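Local coordinates for protein B-agarase (Agarivorans gilvus, PDB 5Z6P) that hydrolyses agarose as a beta-agarase of glycoside hydrolase family 50, at residues D105-Q110 / L197-L202; G267-G272 / M758-F763; F594-F599 / A633-D638. All blocks are in the same frame, centred on the assembly; numbering follows the deposited sequence.

Contact 1 of 3, residues D105-Q110 / L197-L202; sequences DEHSTQ and LDHHLL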
loop_
_atom_site.group_PDB
_atom_site.type_symbol
_atom_site.label_atom_id
_atom_site.label_comp_id
_atom_site.label_asym_id
_atom_site.label_seq_id
_atom_site.Cartn_x
_atom_site.Cartn_y
_atom_site.Cartn_z
ATOM N N ASP A 105 -25.533 5.072 7.337
ATOM C CA ASP A 105 -24.906 6.333 6.940
ATOM C C ASP A 105 -25.102 6.607 5.453
ATOM O O ASP A 105 -25.528 5.731 4.721
ATOM C CB ASP A 105 -23.414 6.306 7.260
ATOM C CG ASP A 105 -23.141 5.847 8.666
ATOM O OD1 ASP A 105 -23.224 6.687 9.572
ATOM O OD2 ASP A 105 -22.853 4.651 8.867
ATOM N N GLU A 106 -24.760 7.812 5.010
ATOM C CA GLU A 106 -24.731 8.114 3.582
ATOM C C GLU A 106 -23.522 7.447 2.900
ATOM O O GLU A 106 -23.567 7.164 1.714
ATOM C CB GLU A 106 -24.708 9.625 3.352
ATOM C CG GLU A 106 -26.004 10.315 3.794
ATOM C CD GLU A 106 -25.876 11.811 3.878
ATOM O OE1 GLU A 106 -26.786 12.457 4.445
ATOM O OE2 GLU A 106 -24.865 12.343 3.383
ATOM N N HIS A 107 -22.468 7.189 3.675
ATOM C CA HIS A 107 -21.229 6.554 3.197
ATOM C C HIS A 107 -21.120 5.071 3.582
ATOM O O HIS A 107 -21.781 4.610 4.509
ATOM C CB HIS A 107 -20.023 7.303 3.759
ATOM C CG HIS A 107 -20.045 7.414 5.256
ATOM N ND1 HIS A 107 -20.577 8.501 5.919
ATOM C CD2 HIS A 107 -19.645 6.551 6.219
ATOM C CE1 HIS A 107 -20.482 8.309 7.221
ATOM N NE2 HIS A 107 -19.922 7.134 7.429
ATOM N N SER A 108 -20.266 4.328 2.873
ATOM C CA SER A 108 -20.044 2.921 3.192
ATOM C C SER A 108 -19.171 2.756 4.430
ATOM O O SER A 108 -18.578 3.713 4.926
ATOM C CB SER A 108 -19.389 2.175 2.018
ATOM O OG SER A 108 -18.085 2.667 1.746
ATOM N N THR A 109 -19.097 1.520 4.900
ATOM C CA THR A 109 -18.175 1.108 5.943
ATOM C C THR A 109 -17.269 0.014 5.428
ATOM O O THR A 109 -17.743 -0.995 4.876
ATOM C CB THR A 109 -18.916 0.568 7.185
ATOM O OG1 THR A 109 -19.778 1.577 7.708
ATOM C CG2 THR A 109 -17.929 0.137 8.249
ATOM N N GLN A 110 -15.969 0.199 5.604
ATOM C CA GLN A 110 -15.052 -0.899 5.421
ATOM C C GLN A 110 -14.829 -1.573 6.770
ATOM O O GLN A 110 -14.298 -0.975 7.705
ATOM C CB GLN A 110 -13.730 -0.431 4.820
ATOM C CG GLN A 110 -12.691 -1.549 4.669
ATOM C CD GLN A 110 -11.392 -1.049 4.077
ATOM O OE1 GLN A 110 -11.224 0.140 3.849
ATOM N NE2 GLN A 110 -10.465 -1.961 3.826
ATOM N N LEU A 197 -14.733 9.043 9.592
ATOM C CA LEU A 197 -16.143 9.204 9.900
ATOM C C LEU A 197 -16.604 8.170 10.902
ATOM O O LEU A 197 -15.975 7.137 11.055
ATOM C CB LEU A 197 -16.977 9.094 8.624
ATOM C CG LEU A 197 -16.612 10.021 7.467
ATOM C CD1 LEU A 197 -17.355 9.610 6.211
ATOM C CD2 LEU A 197 -16.919 11.459 7.830
ATOM N N ASP A 198 -17.701 8.462 11.590
ATOM C CA ASP A 198 -18.378 7.466 12.402
ATOM C C ASP A 198 -19.149 6.538 11.479
ATOM O O ASP A 198 -19.350 6.855 10.323
ATOM C CB ASP A 198 -19.312 8.130 13.415
ATOM C CG ASP A 198 -18.554 8.811 14.547
ATOM O OD1 ASP A 198 -17.379 8.445 14.806
ATOM O OD2 ASP A 198 -19.136 9.703 15.185
ATOM N N HIS A 199 -19.583 5.394 11.978
ATOM C CA HIS A 199 -20.417 4.517 11.167
ATOM C C HIS A 199 -21.550 3.918 11.991
ATOM O O HIS A 199 -21.363 3.544 13.142
ATOM C CB HIS A 199 -19.571 3.401 10.525
ATOM C CG HIS A 199 -18.397 3.906 9.746
ATOM N ND1 HIS A 199 -18.429 4.099 8.379
ATOM C CD2 HIS A 199 -17.155 4.271 10.145
ATOM C CE1 HIS A 199 -17.261 4.563 7.976
ATOM N NE2 HIS A 199 -16.470 4.678 9.029
ATOM N N HIS A 200 -22.732 3.845 11.389
ATOM C CA HIS A 200 -23.904 3.283 12.049
ATOM C C HIS A 200 -24.366 2.025 11.322
ATOM O O HIS A 200 -24.896 2.118 10.229
ATOM C CB HIS A 200 -25.050 4.302 12.088
ATOM C CG HIS A 200 -24.708 5.593 12.771
ATOM N ND1 HIS A 200 -23.794 6.492 12.263
ATOM C CD2 HIS A 200 -25.165 6.137 13.921
ATOM C CE1 HIS A 200 -23.705 7.530 13.072
ATOM N NE2 HIS A 200 -24.534 7.342 14.084
ATOM N N LEU A 201 -24.189 0.856 11.928
ATOM C CA LEU A 201 -24.554 -0.386 11.261
ATOM C C LEU A 201 -25.644 -1.176 11.988
ATOM O O LEU A 201 -25.849 -1.038 13.193
ATOM C CB LEU A 201 -23.323 -1.289 11.094
ATOM C CG LEU A 201 -22.084 -0.722 10.404
ATOM C CD1 LEU A 201 -20.944 -1.688 10.508
ATOM C CD2 LEU A 201 -22.359 -0.442 8.954
ATOM N N LEU A 202 -26.332 -2.016 11.226
ATOM C CA LEU A 202 -27.247 -2.998 11.757
ATOM C C LEU A 202 -26.697 -4.383 11.425
ATOM O O LEU A 202 -26.526 -4.702 10.271
ATOM C CB LEU A 202 -28.641 -2.826 11.160
ATOM C CG LEU A 202 -29.296 -1.477 11.380
ATOM C CD1 LEU A 202 -30.625 -1.446 10.672
ATOM C CD2 LEU A 202 -29.441 -1.226 12.874
#

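Contact 2 of 3, residues G267-G272 / M758-F763; sequences GGYLDG and MYPKRF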
loop_
_atom_site.group_PDB
_atom_site.type_symbol
_atom_site.label_atom_id
_atom_site.label_comp_id
_atom_site.label_asym_id
_atom_site.label_seq_id
_atom_site.Cartn_x
_atom_site.Cartn_y
_atom_site.Cartn_z
ATOM N N GLY A 267 4.613 24.942 -11.197
ATOM C CA GLY A 267 3.449 24.323 -10.594
ATOM C C GLY A 267 3.155 24.781 -9.189
ATOM O O GLY A 267 2.311 24.216 -8.510
ATOM N N GLY A 268 3.860 25.809 -8.742
ATOM C CA GLY A 268 3.532 26.446 -7.484
ATOM C C GLY A 268 2.347 27.396 -7.579
ATOM O O GLY A 268 1.770 27.573 -8.642
ATOM N N TYR A 269 2.009 28.009 -6.451
ATOM C CA TYR A 269 0.821 28.841 -6.307
ATOM C C TYR A 269 1.114 30.285 -6.749
ATOM O O TYR A 269 1.689 31.059 -6.010
ATOM C CB TYR A 269 0.355 28.787 -4.853
ATOM C CG TYR A 269 -0.908 29.546 -4.498
ATOM C CD1 TYR A 269 -1.892 29.809 -5.435
ATOM C CD2 TYR A 269 -1.118 29.976 -3.196
ATOM C CE1 TYR A 269 -3.066 30.493 -5.069
ATOM C CE2 TYR A 269 -2.264 30.656 -2.827
ATOM C CZ TYR A 269 -3.234 30.912 -3.758
ATOM O OH TYR A 269 -4.365 31.593 -3.360
ATOM N N LEU A 270 0.718 30.619 -7.971
ATOM C CA LEU A 270 1.099 31.870 -8.600
ATOM C C LEU A 270 0.786 33.104 -7.752
ATOM O O LEU A 270 1.596 34.019 -7.660
ATOM C CB LEU A 270 0.409 31.985 -9.957
ATOM C CG LEU A 270 0.623 33.283 -10.727
ATOM C CD1 LEU A 270 2.064 33.440 -11.159
ATOM C CD2 LEU A 270 -0.312 33.331 -11.931
ATOM N N ASP A 271 -0.374 33.107 -7.109
ATOM C CA ASP A 271 -0.784 34.251 -6.310
ATOM C C ASP A 271 -0.542 34.046 -4.819
ATOM O O ASP A 271 -1.196 34.673 -3.993
ATOM C CB ASP A 271 -2.267 34.563 -6.546
ATOM C CG ASP A 271 -2.571 34.952 -7.988
ATOM O OD1 ASP A 271 -1.721 35.597 -8.634
ATOM O OD2 ASP A 271 -3.676 34.621 -8.468
ATOM N N GLY A 272 0.391 33.165 -4.477
ATOM C CA GLY A 272 0.686 32.881 -3.085
ATOM C C GLY A 272 1.818 33.743 -2.557
ATOM O O GLY A 272 2.505 34.418 -3.331
ATOM N N MET A 758 -6.856 23.515 -2.924
ATOM C CA MET A 758 -5.792 23.314 -1.930
ATOM C C MET A 758 -4.911 24.537 -1.662
ATOM O O MET A 758 -4.607 24.835 -0.514
ATOM C CB MET A 758 -4.878 22.139 -2.333
ATOM C CG MET A 758 -4.149 22.326 -3.658
ATOM S SD MET A 758 -3.272 20.843 -4.199
ATOM C CE MET A 758 -2.417 21.480 -5.623
ATOM N N TYR A 759 -4.492 25.231 -2.711
ATOM C CA TYR A 759 -3.591 26.348 -2.541
ATOM C C TYR A 759 -4.237 27.503 -1.762
ATOM O O TYR A 759 -3.650 27.979 -0.794
ATOM C CB TYR A 759 -3.069 26.823 -3.902
ATOM C CG TYR A 759 -1.814 26.116 -4.372
ATOM C CD1 TYR A 759 -0.802 25.788 -3.481
ATOM C CD2 TYR A 759 -1.645 25.778 -5.710
ATOM C CE1 TYR A 759 0.365 25.142 -3.926
ATOM C CE2 TYR A 759 -0.496 25.143 -6.153
ATOM C CZ TYR A 759 0.505 24.830 -5.260
ATOM O OH TYR A 759 1.635 24.182 -5.709
ATOM N N PRO A 760 -5.438 27.957 -2.172
ATOM C CA PRO A 760 -6.024 29.002 -1.328
ATOM C C PRO A 760 -6.365 28.520 0.078
ATOM O O PRO A 760 -6.248 29.306 1.010
ATOM C CB PRO A 760 -7.290 29.423 -2.097
ATOM C CG PRO A 760 -7.479 28.429 -3.177
ATOM C CD PRO A 760 -6.137 27.850 -3.465
ATOM N N LYS A 761 -6.746 27.259 0.249
ATOM C CA LYS A 761 -7.027 26.766 1.597
ATOM C C LYS A 761 -5.759 26.705 2.443
ATOM O O LYS A 761 -5.757 27.110 3.605
ATOM C CB LYS A 761 -7.672 25.391 1.567
ATOM C CG LYS A 761 -8.188 24.972 2.925
ATOM C CD LYS A 761 -8.255 23.468 3.085
ATOM C CE LYS A 761 -8.915 22.803 1.896
ATOM N NZ LYS A 761 -10.331 23.191 1.712
ATOM N N ARG A 762 -4.690 26.207 1.868
ATOM C CA ARG A 762 -3.461 26.042 2.570
ATOM C C ARG A 762 -2.859 27.321 3.041
ATOM O O ARG A 762 -2.550 27.457 4.184
ATOM C CB ARG A 762 -2.425 25.353 1.697
ATOM C CG ARG A 762 -1.120 25.098 2.395
ATOM C CD ARG A 762 -1.105 23.741 3.021
ATOM N NE ARG A 762 0.056 23.527 3.829
ATOM C CZ ARG A 762 0.258 22.474 4.585
ATOM N NH1 ARG A 762 -0.611 21.529 4.592
ATOM N NH2 ARG A 762 1.347 22.400 5.308
ATOM N N PHE A 763 -2.718 28.239 2.104
ATOM C CA PHE A 763 -2.070 29.493 2.315
ATOM C C PHE A 763 -2.948 30.652 2.704
ATOM O O PHE A 763 -2.829 31.722 2.166
ATOM C CB PHE A 763 -1.210 29.814 1.140
ATOM C CG PHE A 763 -0.124 28.821 0.928
ATOM C CD1 PHE A 763 0.947 28.761 1.779
ATOM C CD2 PHE A 763 -0.200 27.939 -0.090
ATOM C CE1 PHE A 763 1.926 27.853 1.589
ATOM C CE2 PHE A 763 0.767 27.021 -0.278
ATOM C CZ PHE A 763 1.842 26.985 0.547
#

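Contact 3 of 3, residues F594-F599 / A633-D638; sequences FASEYF and AAKHVD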
loop_
_atom_site.group_PDB
_atom_site.type_symbol
_atom_site.label_atom_id
_atom_site.label_comp_id
_atom_site.label_asym_id
_atom_site.label_seq_id
_atom_site.Cartn_x
_atom_site.Cartn_y
_atom_site.Cartn_z
ATOM N N PHE A 594 21.515 2.503 14.541
ATOM C CA PHE A 594 21.548 1.777 13.274
ATOM C C PHE A 594 20.914 2.593 12.139
ATOM O O PHE A 594 21.557 2.860 11.134
ATOM C CB PHE A 594 20.843 0.422 13.417
ATOM C CG PHE A 594 20.471 -0.219 12.095
ATOM C CD1 PHE A 594 21.442 -0.715 11.249
ATOM C CD2 PHE A 594 19.142 -0.348 11.728
ATOM C CE1 PHE A 594 21.097 -1.321 10.045
ATOM C CE2 PHE A 594 18.790 -0.935 10.538
ATOM C CZ PHE A 594 19.770 -1.413 9.685
ATOM N N ALA A 595 19.656 2.985 12.320
ATOM C CA ALA A 595 18.940 3.729 11.306
ATOM C C ALA A 595 19.616 5.062 11.005
ATOM O O ALA A 595 19.688 5.461 9.853
ATOM C CB ALA A 595 17.496 3.950 11.723
ATOM N N SER A 596 20.129 5.744 12.025
ATOM C CA SER A 596 20.753 7.059 11.792
ATOM C C SER A 596 21.904 6.971 10.790
ATOM O O SER A 596 22.073 7.858 9.952
ATOM C CB SER A 596 21.252 7.678 13.104
ATOM O OG SER A 596 20.180 7.954 13.978
ATOM N N GLU A 597 22.688 5.895 10.869
ATOM C CA GLU A 597 23.783 5.708 9.929
ATOM C C GLU A 597 23.293 5.377 8.517
ATOM O O GLU A 597 23.902 5.803 7.565
ATOM C CB GLU A 597 24.735 4.604 10.405
ATOM C CG GLU A 597 26.015 4.480 9.572
ATOM C CD GLU A 597 27.007 5.645 9.769
ATOM O OE1 GLU A 597 26.732 6.579 10.546
ATOM O OE2 GLU A 597 28.078 5.623 9.138
ATOM N N TYR A 598 22.215 4.607 8.377
ATOM C CA TYR A 598 21.645 4.414 7.043
ATOM C C TYR A 598 21.309 5.791 6.429
ATOM O O TYR A 598 21.712 6.110 5.322
ATOM C CB TYR A 598 20.391 3.526 7.082
ATOM C CG TYR A 598 19.557 3.568 5.795
ATOM C CD1 TYR A 598 19.830 2.718 4.731
ATOM C CD2 TYR A 598 18.498 4.463 5.660
ATOM C CE1 TYR A 598 19.060 2.767 3.543
ATOM C CE2 TYR A 598 17.736 4.523 4.510
ATOM C CZ TYR A 598 18.010 3.678 3.447
ATOM O OH TYR A 598 17.238 3.773 2.314
ATOM N N PHE A 599 20.577 6.611 7.174
ATOM C CA PHE A 599 20.131 7.879 6.624
ATOM C C PHE A 599 21.301 8.833 6.403
ATOM O O PHE A 599 21.277 9.606 5.448
ATOM C CB PHE A 599 19.056 8.503 7.518
ATOM C CG PHE A 599 17.739 7.759 7.489
ATOM C CD1 PHE A 599 16.964 7.737 6.336
ATOM C CD2 PHE A 599 17.275 7.092 8.609
ATOM C CE1 PHE A 599 15.749 7.056 6.297
ATOM C CE2 PHE A 599 16.068 6.391 8.574
ATOM C CZ PHE A 599 15.302 6.382 7.403
ATOM N N ALA A 633 15.524 9.435 10.802
ATOM C CA ALA A 633 15.321 10.010 9.485
ATOM C C ALA A 633 15.372 11.519 9.608
ATOM O O ALA A 633 16.024 12.191 8.827
ATOM C CB ALA A 633 13.998 9.565 8.887
ATOM N N ALA A 634 14.685 12.028 10.621
ATOM C CA ALA A 634 14.602 13.457 10.858
ATOM C C ALA A 634 15.994 14.143 10.950
ATOM O O ALA A 634 16.106 15.317 10.653
ATOM C CB ALA A 634 13.771 13.722 12.130
ATOM N N LYS A 635 17.046 13.393 11.301
ATOM C CA LYS A 635 18.405 13.952 11.435
ATOM C C LYS A 635 19.014 14.294 10.089
ATOM O O LYS A 635 19.908 15.123 10.008
ATOM C CB LYS A 635 19.361 12.975 12.148
ATOM C CG LYS A 635 18.908 12.517 13.511
ATOM C CD LYS A 635 19.920 11.576 14.164
ATOM C CE LYS A 635 19.385 11.072 15.490
ATOM N NZ LYS A 635 20.233 9.991 16.037
ATOM N N HIS A 636 18.553 13.624 9.037
ATOM C CA HIS A 636 19.279 13.665 7.777
ATOM C C HIS A 636 18.428 13.951 6.524
ATOM O O HIS A 636 18.930 14.533 5.588
ATOM C CB HIS A 636 20.060 12.346 7.588
ATOM C CG HIS A 636 21.066 12.084 8.668
ATOM N ND1 HIS A 636 22.260 12.772 8.759
ATOM C CD2 HIS A 636 21.056 11.228 9.721
ATOM C CE1 HIS A 636 22.924 12.362 9.821
ATOM N NE2 HIS A 636 22.218 11.426 10.423
ATOM N N VAL A 637 17.162 13.549 6.497
ATOM C CA VAL A 637 16.369 13.810 5.305
ATOM C C VAL A 637 15.932 15.270 5.237
ATOM O O VAL A 637 15.955 15.990 6.231
ATOM C CB VAL A 637 15.121 12.899 5.221
ATOM C CG1 VAL A 637 15.529 11.430 5.356
ATOM C CG2 VAL A 637 14.098 13.285 6.258
ATOM N N ASP A 638 15.549 15.706 4.047
ATOM C CA ASP A 638 14.979 17.015 3.884
ATOM C C ASP A 638 13.461 16.962 4.139
ATOM O O ASP A 638 12.880 17.887 4.723
ATOM C CB ASP A 638 15.297 17.540 2.496
ATOM C CG ASP A 638 16.787 17.769 2.286
ATOM O OD1 ASP A 638 17.418 18.461 3.098
ATOM O OD2 ASP A 638 17.325 17.259 1.306
#

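Contact 1 of 3, residues D105-Q110 / L197-L202
His107 presents one face of its imidazole to Leu197, whose CD1 stands over the ring centre, 3.5 Å from the centroid. Asp105 CB covers the opposite face, nearer the rim. CG of His107 lies between the backbone N and the carbonyl carbon (chi1 55°), which turns the ring edge toward the other segment. At that edge His107 NE2 donates to Asp198 O at 3.0 Å. The acceptor lies in the ring plane, and the donor sits almost straight beyond the C=O bond. Asp105 holds His200 twice. OD2 takes the backbone N of His200 at 2.7 Å on its syn lone pair, in a nearly straight bond (175°). OD1 accepts from His200 ND1 at 2.8 Å, in a more bent bond (146°). The carboxylate and the His200 ring are steeply twisted against each other. Thr109 CG2 stands over one face of the His199 ring, offset toward its rim. Thr109 OG1 is 2.9 Å from His199 ND1, while NE2 of that ring bonds to Ser195. Leu201 CD2 also touches Thr109 OG1, at 3.5 Å. Outside the pair, His107 and Leu197 both touch Arg698 of helix 689-704, and Ser108 OG bonds to Glu691 there. The contact therefore ties the loop leading into strand 109-117 to the start of strand 199-210, within the agarase CBM-like domain. The donor roles place a proton on His107 NE2 and on His200 ND1. The nearby carboxylate would probably favour a positively charged His200.

Contact 2 of 3, residues G267-G272 / M758-F763
Two backbone groups, Gly267 O and Phe301 N, grip Tyr759 OH. The hydroxyl donates to Gly267 O at 2.9 Å and also takes part in a hydrogen bond with the backbone N of Phe301. The bond to Gly267 lies in the carbonyl plane, on a lone pair, with a C=O...O angle of 135°. Gly268 CA packs against Tyr759 OH at 3.4 Å. The rest of the contact is built by two tyrosines. The rings of Tyr269 and Tyr759 are almost parallel (3° apart), but their centroids are 5.0 Å apart and they barely overlap. The two side chains run past each other in opposite directions, so each CB lies over the other's ring, where a second ring would sit in a full stack. Tyr269 CB sits 3.5 Å from the Tyr759 centroid, and Tyr759 CB sits 3.6 Å from the Tyr269 centroid. Both are CH-pi contacts over a face. With chi1 at -178°, Tyr269 points its ring away from its own N and across the end of helix 745-762. There Tyr269 OH meets Pro760 CA at 3.7 Å, and Tyr269 CD2 meets Phe763 CD2 at 3.8 Å. The second face of Tyr269 is covered by its own type I turn, through Asp271 C and Gly272 N. The second face of Tyr759 has Met758 CE near its rim. The contact packs the loop before strand 282-286 against the last turn of the C-terminal helix, beside strand 299-305, which runs parallel to 709-714. This is consistent with the outer helical layer of a (beta/alpha)8 barrel, as in related glycoside hydrolases.

Contact 3 of 3, residues F594-F599 / A633-D638
Phe599 meets the other segment along its whole length. Its CB lies 4.0 Å from His636 CB. CG and CD2 come next and face Ala633 CA, with Phe599 CD2 3.6 Å from that atom. CD1, on the other side of the ring, reaches Val637 CG1 at 4.1 Å. CE1 and CE2 both face Ala633 CB, with Phe599 CE2 at 3.8 Å from it. CZ, at the tip, touches Ala633 CB at 3.7 Å. Ala633 CA stands over the face of the Phe599 ring in a CH-pi contact, 17° off the ring normal. CG of Phe599 is anti to the carbonyl carbon (chi1 -70°), and this lays the ring between the two segments. The opposite face is covered by Tyr598 CD2, and Trp512 also meets the ring. A polar link closes the solvent side. The extended chain of Lys635 brings NZ to Ser596 OG, to which it donates at 2.9 Å. Glu592 joins both groups, with its backbone O bonded to Ser596 OG and its carboxylate in a salt bridge with NZ. The lysine charge is therefore met by a carboxylate as well as a hydroxyl. Between these two zones His636 leans on the helix backbone, its CD2 3.5 Å from Ser596 O. Ala633 O accepts from both His636 N and Val637 N. Lys603 bonds to His636 O from the next turn of helix 581-609. The packing of that long helix on helix 627-634, which leads to strand 640-643, fits the (beta/alpha)8 barrel expected of this family.

How the contacts relate
The three contacts do not touch. Contact 1 closes before contact 2 opens, and their centres are 33 Å apart, with nearest atoms about 15 Å apart. Helix 689-704 touches both parts: Glu691 and Arg698 meet contact 1, and Val704 meets Met758 and Lys761 of the helix that contact 2 uses. It thus lies between the CBM-like part and the C-terminal helix. Contact 3 is nested inside the long loop closed by contact 2. Those two have nearest atoms about 12 Å apart and centres 31 Å apart. Contact 1 is in the CBM-like part and contact 3 in the beta-galactosidase-like part. They are farthest from each other, with centres 40 Å apart.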